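Local atomic coordinates of unknown protein (Galdieria sulphuraria, PDB entry 2NYI), a protein that is of unknown function but carries tandem ACT domains, a fold that in relatives often binds small regulatory ligands such as amino acids. Residues I18-F22 with F45-V49; T3-S9 with I48-N54. All coordinates share one frame; numbering follows the deposited sequence. Where two conformers were deposited one is given.

Contact 1 (I18-F22 with F45-V49); sequences IVHDF and FAMIV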
loop_
_atom_site.group_PDB
_atom_site.type_symbol
_atom_site.label_atom_id
_atom_site.label_comp_id
_atom_site.label_asym_id
_atom_site.label_seq_id
_atom_site.Cartn_x
_atom_site.Cartn_y
_atom_site.Cartn_z
ATOM N N ILE A 18 10.844 -8.022 -6.933
ATOM C CA ILE A 18 10.369 -8.515 -5.612
ATOM C C ILE A 18 9.048 -9.277 -5.742
ATOM O O ILE A 18 8.940 -10.442 -5.307
ATOM C CB ILE A 18 10.226 -7.381 -4.560
ATOM C CG1 ILE A 18 11.566 -6.703 -4.333
ATOM C CG2 ILE A 18 9.668 -7.962 -3.174
ATOM C CD1 ILE A 18 11.440 -5.366 -3.565
ATOM N N VAL A 19 8.055 -8.635 -6.367
ATOM C CA VAL A 19 6.762 -9.277 -6.544
ATOM C C VAL A 19 6.960 -10.563 -7.350
ATOM O O VAL A 19 6.319 -11.592 -7.064
ATOM C CB VAL A 19 5.708 -8.386 -7.203
ATOM C CG1 VAL A 19 4.375 -9.147 -7.274
ATOM C CG2 VAL A 19 5.511 -7.051 -6.390
ATOM N N HIS A 20 7.820 -10.514 -8.377
ATOM C CA HIS A 20 8.055 -11.743 -9.131
ATOM C C HIS A 20 8.635 -12.878 -8.278
ATOM O O HIS A 20 8.161 -14.026 -8.356
ATOM C CB HIS A 20 8.897 -11.518 -10.381
ATOM C CG HIS A 20 9.144 -12.790 -11.131
ATOM N ND1 HIS A 20 10.387 -13.371 -11.205
ATOM C CD2 HIS A 20 8.285 -13.656 -11.722
ATOM C CE1 HIS A 20 10.298 -14.513 -11.871
ATOM N NE2 HIS A 20 9.034 -14.709 -12.195
ATOM N N ASP A 21 9.659 -12.563 -7.492
ATOM C CA ASP A 21 10.329 -13.575 -6.653
ATOM C C ASP A 21 9.349 -14.177 -5.667
ATOM O O ASP A 21 9.325 -15.394 -5.462
ATOM C CB ASP A 21 11.538 -12.972 -5.930
ATOM C CG ASP A 21 12.698 -12.672 -6.873
ATOM O OD1 ASP A 21 12.694 -13.142 -8.031
ATOM O OD2 ASP A 21 13.617 -11.949 -6.450
ATOM N N PHE A 22 8.533 -13.304 -5.070
ATOM C CA PHE A 22 7.455 -13.690 -4.143
ATOM C C PHE A 22 6.472 -14.672 -4.809
ATOM O O PHE A 22 6.165 -15.752 -4.269
ATOM C CB PHE A 22 6.719 -12.410 -3.690
ATOM C CG PHE A 22 5.593 -12.657 -2.729
ATOM C CD1 PHE A 22 5.792 -12.535 -1.360
ATOM C CD2 PHE A 22 4.322 -12.991 -3.198
ATOM C CE1 PHE A 22 4.724 -12.750 -0.467
ATOM C CE2 PHE A 22 3.263 -13.214 -2.311
ATOM C CZ PHE A 22 3.479 -13.099 -0.946
ATOM N N PHE A 45 9.772 -1.004 0.056
ATOM C CA PHE A 45 8.746 -1.889 -0.483
ATOM C C PHE A 45 7.950 -2.475 0.697
ATOM O O PHE A 45 8.527 -2.907 1.690
ATOM C CB PHE A 45 9.415 -3.020 -1.321
ATOM C CG PHE A 45 8.467 -4.127 -1.716
ATOM C CD1 PHE A 45 7.983 -4.206 -3.023
ATOM C CD2 PHE A 45 8.069 -5.092 -0.790
ATOM C CE1 PHE A 45 7.093 -5.238 -3.392
ATOM C CE2 PHE A 45 7.174 -6.120 -1.144
ATOM C CZ PHE A 45 6.692 -6.184 -2.451
ATOM N N ALA A 46 6.625 -2.512 0.571
ATOM C CA ALA A 46 5.794 -3.227 1.560
ATOM C C ALA A 46 4.645 -3.903 0.795
ATOM O O ALA A 46 4.089 -3.319 -0.173
ATOM C CB ALA A 46 5.261 -2.253 2.637
HETATM N N MSE A 47 4.284 -5.115 1.222
HETATM C CA MSE A 47 3.147 -5.829 0.617
HETATM C C MSE A 47 2.492 -6.748 1.621
HETATM O O MSE A 47 3.171 -7.391 2.419
HETATM C CB MSE A 47 3.627 -6.652 -0.601
HETATM C CG MSE A 47 2.497 -7.419 -1.298
HETATM SE SE MSE A 47 3.068 -8.062 -3.054
HETATM C CE MSE A 47 4.175 -9.255 -2.499
ATOM N N ILE A 48 1.173 -6.795 1.573
ATOM C CA ILE A 48 0.387 -7.720 2.384
ATOM C C ILE A 48 -0.382 -8.599 1.393
ATOM O O ILE A 48 -0.920 -8.107 0.397
ATOM C CB ILE A 48 -0.575 -6.997 3.325
ATOM C CG1 ILE A 48 0.207 -6.002 4.207
ATOM C CG2 ILE A 48 -1.300 -8.035 4.241
ATOM C CD1 ILE A 48 -0.691 -5.028 4.965
ATOM N N VAL A 49 -0.362 -9.905 1.654
ATOM C CA VAL A 49 -0.987 -10.876 0.763
ATOM C C VAL A 49 -1.808 -11.882 1.583
ATOM O O VAL A 49 -1.352 -12.341 2.632
ATOM C CB VAL A 49 0.091 -11.641 -0.036
ATOM C CG1 VAL A 49 -0.547 -12.552 -1.089
ATOM C CG2 VAL A 49 1.091 -10.656 -0.715
#

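Contact 2 (T3-S9 with I48-N54); sequences TQSFVVS and IVLVSLN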
loop_
_atom_site.group_PDB
_atom_site.type_symbol
_atom_site.label_atom_id
_atom_site.label_comp_id
_atom_site.label_asym_id
_atom_site.label_seq_id
_atom_site.Cartn_x
_atom_site.Cartn_y
_atom_site.Cartn_z
ATOM N N THR A 3 -8.384 -26.357 2.304
ATOM C CA THR A 3 -7.633 -25.134 2.037
ATOM C C THR A 3 -7.708 -24.183 3.232
ATOM O O THR A 3 -8.750 -24.054 3.871
ATOM C CB THR A 3 -8.086 -24.441 0.723
ATOM O OG1 THR A 3 -7.291 -23.269 0.493
ATOM C CG2 THR A 3 -9.568 -24.053 0.766
ATOM N N GLN A 4 -6.592 -23.536 3.542
ATOM C CA GLN A 4 -6.541 -22.599 4.657
ATOM C C GLN A 4 -6.011 -21.273 4.141
ATOM O O GLN A 4 -5.241 -21.256 3.185
ATOM C CB GLN A 4 -5.613 -23.113 5.753
ATOM C CG GLN A 4 -5.923 -24.527 6.239
ATOM C CD GLN A 4 -7.215 -24.636 7.027
ATOM O OE1 GLN A 4 -7.751 -23.639 7.512
ATOM N NE2 GLN A 4 -7.714 -25.862 7.170
ATOM N N SER A 5 -6.415 -20.182 4.787
ATOM C CA SER A 5 -5.953 -18.833 4.412
ATOM C C SER A 5 -4.913 -18.273 5.390
ATOM O O SER A 5 -5.045 -18.421 6.610
ATOM C CB SER A 5 -7.140 -17.876 4.306
ATOM O OG SER A 5 -6.681 -16.550 4.022
ATOM N N PHE A 6 -3.882 -17.624 4.848
ATOM C CA PHE A 6 -2.799 -17.072 5.653
ATOM C C PHE A 6 -2.593 -15.616 5.244
ATOM O O PHE A 6 -2.846 -15.252 4.090
ATOM C CB PHE A 6 -1.498 -17.862 5.431
ATOM C CG PHE A 6 -1.604 -19.310 5.825
ATOM C CD1 PHE A 6 -1.323 -19.709 7.115
ATOM C CD2 PHE A 6 -2.055 -20.263 4.899
ATOM C CE1 PHE A 6 -1.454 -21.072 7.492
ATOM C CE2 PHE A 6 -2.185 -21.614 5.266
ATOM C CZ PHE A 6 -1.877 -22.011 6.553
ATOM N N VAL A 7 -2.162 -14.788 6.193
ATOM C CA VAL A 7 -1.830 -13.388 5.927
ATOM C C VAL A 7 -0.324 -13.264 6.019
ATOM O O VAL A 7 0.292 -13.660 7.017
ATOM C CB VAL A 7 -2.498 -12.407 6.919
ATOM C CG1 VAL A 7 -2.391 -10.978 6.395
ATOM C CG2 VAL A 7 -3.968 -12.790 7.133
ATOM N N VAL A 8 0.258 -12.746 4.945
ATOM C CA VAL A 8 1.693 -12.603 4.801
ATOM C C VAL A 8 2.024 -11.116 4.633
ATOM O O VAL A 8 1.370 -10.425 3.844
ATOM C CB VAL A 8 2.184 -13.390 3.535
ATOM C CG1 VAL A 8 3.669 -13.147 3.271
ATOM C CG2 VAL A 8 1.893 -14.873 3.691
ATOM N N SER A 9 3.001 -10.638 5.401
ATOM C CA SER A 9 3.535 -9.278 5.258
ATOM C C SER A 9 4.994 -9.363 4.847
ATOM O O SER A 9 5.749 -10.178 5.394
ATOM C CB SER A 9 3.435 -8.520 6.593
ATOM O OG SER A 9 2.094 -8.107 6.842
ATOM N N ILE A 48 1.173 -6.795 1.573
ATOM C CA ILE A 48 0.387 -7.720 2.384
ATOM C C ILE A 48 -0.382 -8.599 1.393
ATOM O O ILE A 48 -0.920 -8.107 0.397
ATOM C CB ILE A 48 -0.575 -6.997 3.325
ATOM C CG1 ILE A 48 0.207 -6.002 4.207
ATOM C CG2 ILE A 48 -1.300 -8.035 4.241
ATOM C CD1 ILE A 48 -0.691 -5.028 4.965
ATOM N N VAL A 49 -0.362 -9.905 1.654
ATOM C CA VAL A 49 -0.987 -10.876 0.763
ATOM C C VAL A 49 -1.808 -11.882 1.583
ATOM O O VAL A 49 -1.352 -12.341 2.632
ATOM C CB VAL A 49 0.091 -11.641 -0.036
ATOM C CG1 VAL A 49 -0.547 -12.552 -1.089
ATOM C CG2 VAL A 49 1.091 -10.656 -0.715
ATOM N N LEU A 50 -3.014 -12.190 1.087
ATOM C CA LEU A 50 -3.808 -13.328 1.580
ATOM C C LEU A 50 -3.473 -14.504 0.668
ATOM O O LEU A 50 -3.632 -14.436 -0.569
ATOM C CB LEU A 50 -5.320 -13.033 1.595
ATOM C CG LEU A 50 -5.744 -11.944 2.612
ATOM C CD1 LEU A 50 -7.184 -11.499 2.421
ATOM C CD2 LEU A 50 -5.557 -12.475 4.026
ATOM N N VAL A 51 -2.983 -15.563 1.295
ATOM C CA VAL A 51 -2.426 -16.710 0.578
ATOM C C VAL A 51 -3.207 -17.946 0.994
ATOM O O VAL A 51 -3.409 -18.166 2.192
ATOM C CB VAL A 51 -0.924 -16.913 0.924
ATOM C CG1 VAL A 51 -0.388 -18.243 0.345
ATOM C CG2 VAL A 51 -0.089 -15.758 0.431
ATOM N N SER A 52 -3.676 -18.717 0.006
ATOM C CA SER A 52 -4.370 -19.986 0.268
ATOM C C SER A 52 -3.425 -21.146 0.051
ATOM O O SER A 52 -2.651 -21.152 -0.912
ATOM C CB SER A 52 -5.599 -20.144 -0.642
ATOM O OG SER A 52 -6.579 -19.181 -0.302
ATOM N N LEU A 53 -3.472 -22.113 0.966
ATOM C CA LEU A 53 -2.636 -23.299 0.881
ATOM C C LEU A 53 -3.392 -24.487 1.456
ATOM O O LEU A 53 -4.093 -24.358 2.463
ATOM C CB LEU A 53 -1.307 -23.083 1.633
ATOM C CG LEU A 53 -0.260 -24.208 1.592
ATOM C CD1 LEU A 53 0.319 -24.433 0.183
ATOM C CD2 LEU A 53 0.866 -23.942 2.588
ATOM N N ASN A 54 -3.269 -25.641 0.802
ATOM C CA ASN A 54 -3.829 -26.884 1.350
ATOM C C ASN A 54 -2.944 -27.427 2.464
ATOM O O ASN A 54 -2.306 -28.471 2.310
ATOM C CB ASN A 54 -4.003 -27.931 0.250
ATOM C CG ASN A 54 -5.208 -27.665 -0.631
ATOM O OD1 ASN A 54 -5.732 -26.546 -0.689
ATOM N ND2 ASN A 54 -5.653 -28.700 -1.337
#

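Contact 1 (I18-F22 with F45-V49)
In the βαββαβ fold of an ACT domain, the first helix lies on the antiparallel sheet, and here the first turn of helix 18-28 packs on strand 44-53. The two axes run 36° apart, with 11.0 Å between them at closest approach. Ile18, Val19 and Phe22 fill that gap from the helix; Phe45, Met47 and Val49 fill it from the strand. Ile18 spreads both its branches on one face of the Phe45 ring. Ile18 CG2 lies 3.7 Å from the Phe45 ring centroid as a CH-pi contact, offset toward the rim, while CD1 reaches back to Phe45 CG. Val19 CG2 meets the edge of the same ring. Phe45 also packs on Met38 and Cys40 of strand 32-41. Val19 also packs on Thr111 of the second subunit. Met47 is a selenomethionine and makes a Met-aromatic contact with Phe22. Its chain bends at chi3 (70°), which brings the terminal methyl over the Phe22 ring. Met47 CE sits above the middle of that ring, 3.7 Å from its centroid. SE stands farther off over the same face. The far end of the ring meets the next side chain of the strand that faces the helix: Phe22 CZ lies 3.4 Å from Val49 CG2.

Contact 2 (T3-S9 with I48-N54)
Thr3 meets Asn54 where strand 4-13 is about to begin and strand 44-53 has just ended: Thr3 CB lies 3.5 Å from Asn54 OD1, and Thr3 OG1 packs on Ser52 CB. From Gln4 onward the strands are antiparallel, in the central pair of the ACT sheet. Gln4 and Leu53 form a hydrogen-bonded pair. Gln4 N donates a hydrogen bond to Leu53 O at 2.8 Å, and Leu53 N bonds back to Gln4 O. The Gln4 chain bends at chi2 (-70°) and carries its amide away from Leu53, to Arg78 and Glu2. Ser5 faces Ser52 in a non-hydrogen-bonded pair, and its CA-H points at Val51 O. Phe6 is hydrogen-bonded to Val51 in both directions. The Phe6 ring turns its edge to Val51 O, and CE2 comes within 4.0 Å of Leu53 CB. Val7 emerges on the other face of the sheet, between Ile48 and Leu50. Its two methyls divide the work: Val7 CG1 lies 3.8 Å from Ile48 CG2, and Val7 CG2 lies 3.5 Å from Leu50 CD2. Val8 shares two 2.8 Å backbone bonds with Val49, N to O each way. Val8 CG2 reaches diagonally to Val51 CG2 at 3.9 Å. Ser9 stands opposite Ile48 in a non-hydrogen-bonded pair, and the pairing continues beyond it. Ser9 OG lies beside Ile48 CG1 and is hydrogen-bonded to Asp44 of the second subunit. The Val7 face thus looks toward the partner chain, whose Gly42 packs on Val7 and Leu50. On the opposite face, Phe6, Val8 and Val51 lie under Ile61 of helix 59-68. Strand 73-78 flanks strand 4-13, and strand 32-41 flanks strand 44-53.

Overall arrangement
The chain starts on strand 4-13, turns into helix 18-28, runs out along strand 32-41 and returns on strand 44-53. Contact 1 closes the inner loop, from the helix start to the first half of the returning strand. Contact 2 closes the longer loop, from the N terminus to the second half of that strand. Contact 1 lies inside the loop of contact 2, and at the far end the two overlap at Ile48 and Val49. They also touch directly, Phe22 CE1 lying 3.9 Å from Val8 CG1. Contact 2 joins neighbouring strands within the sheet, whereas contact 1 packs the first helix on one face of that sheet. Both also reach the second subunit.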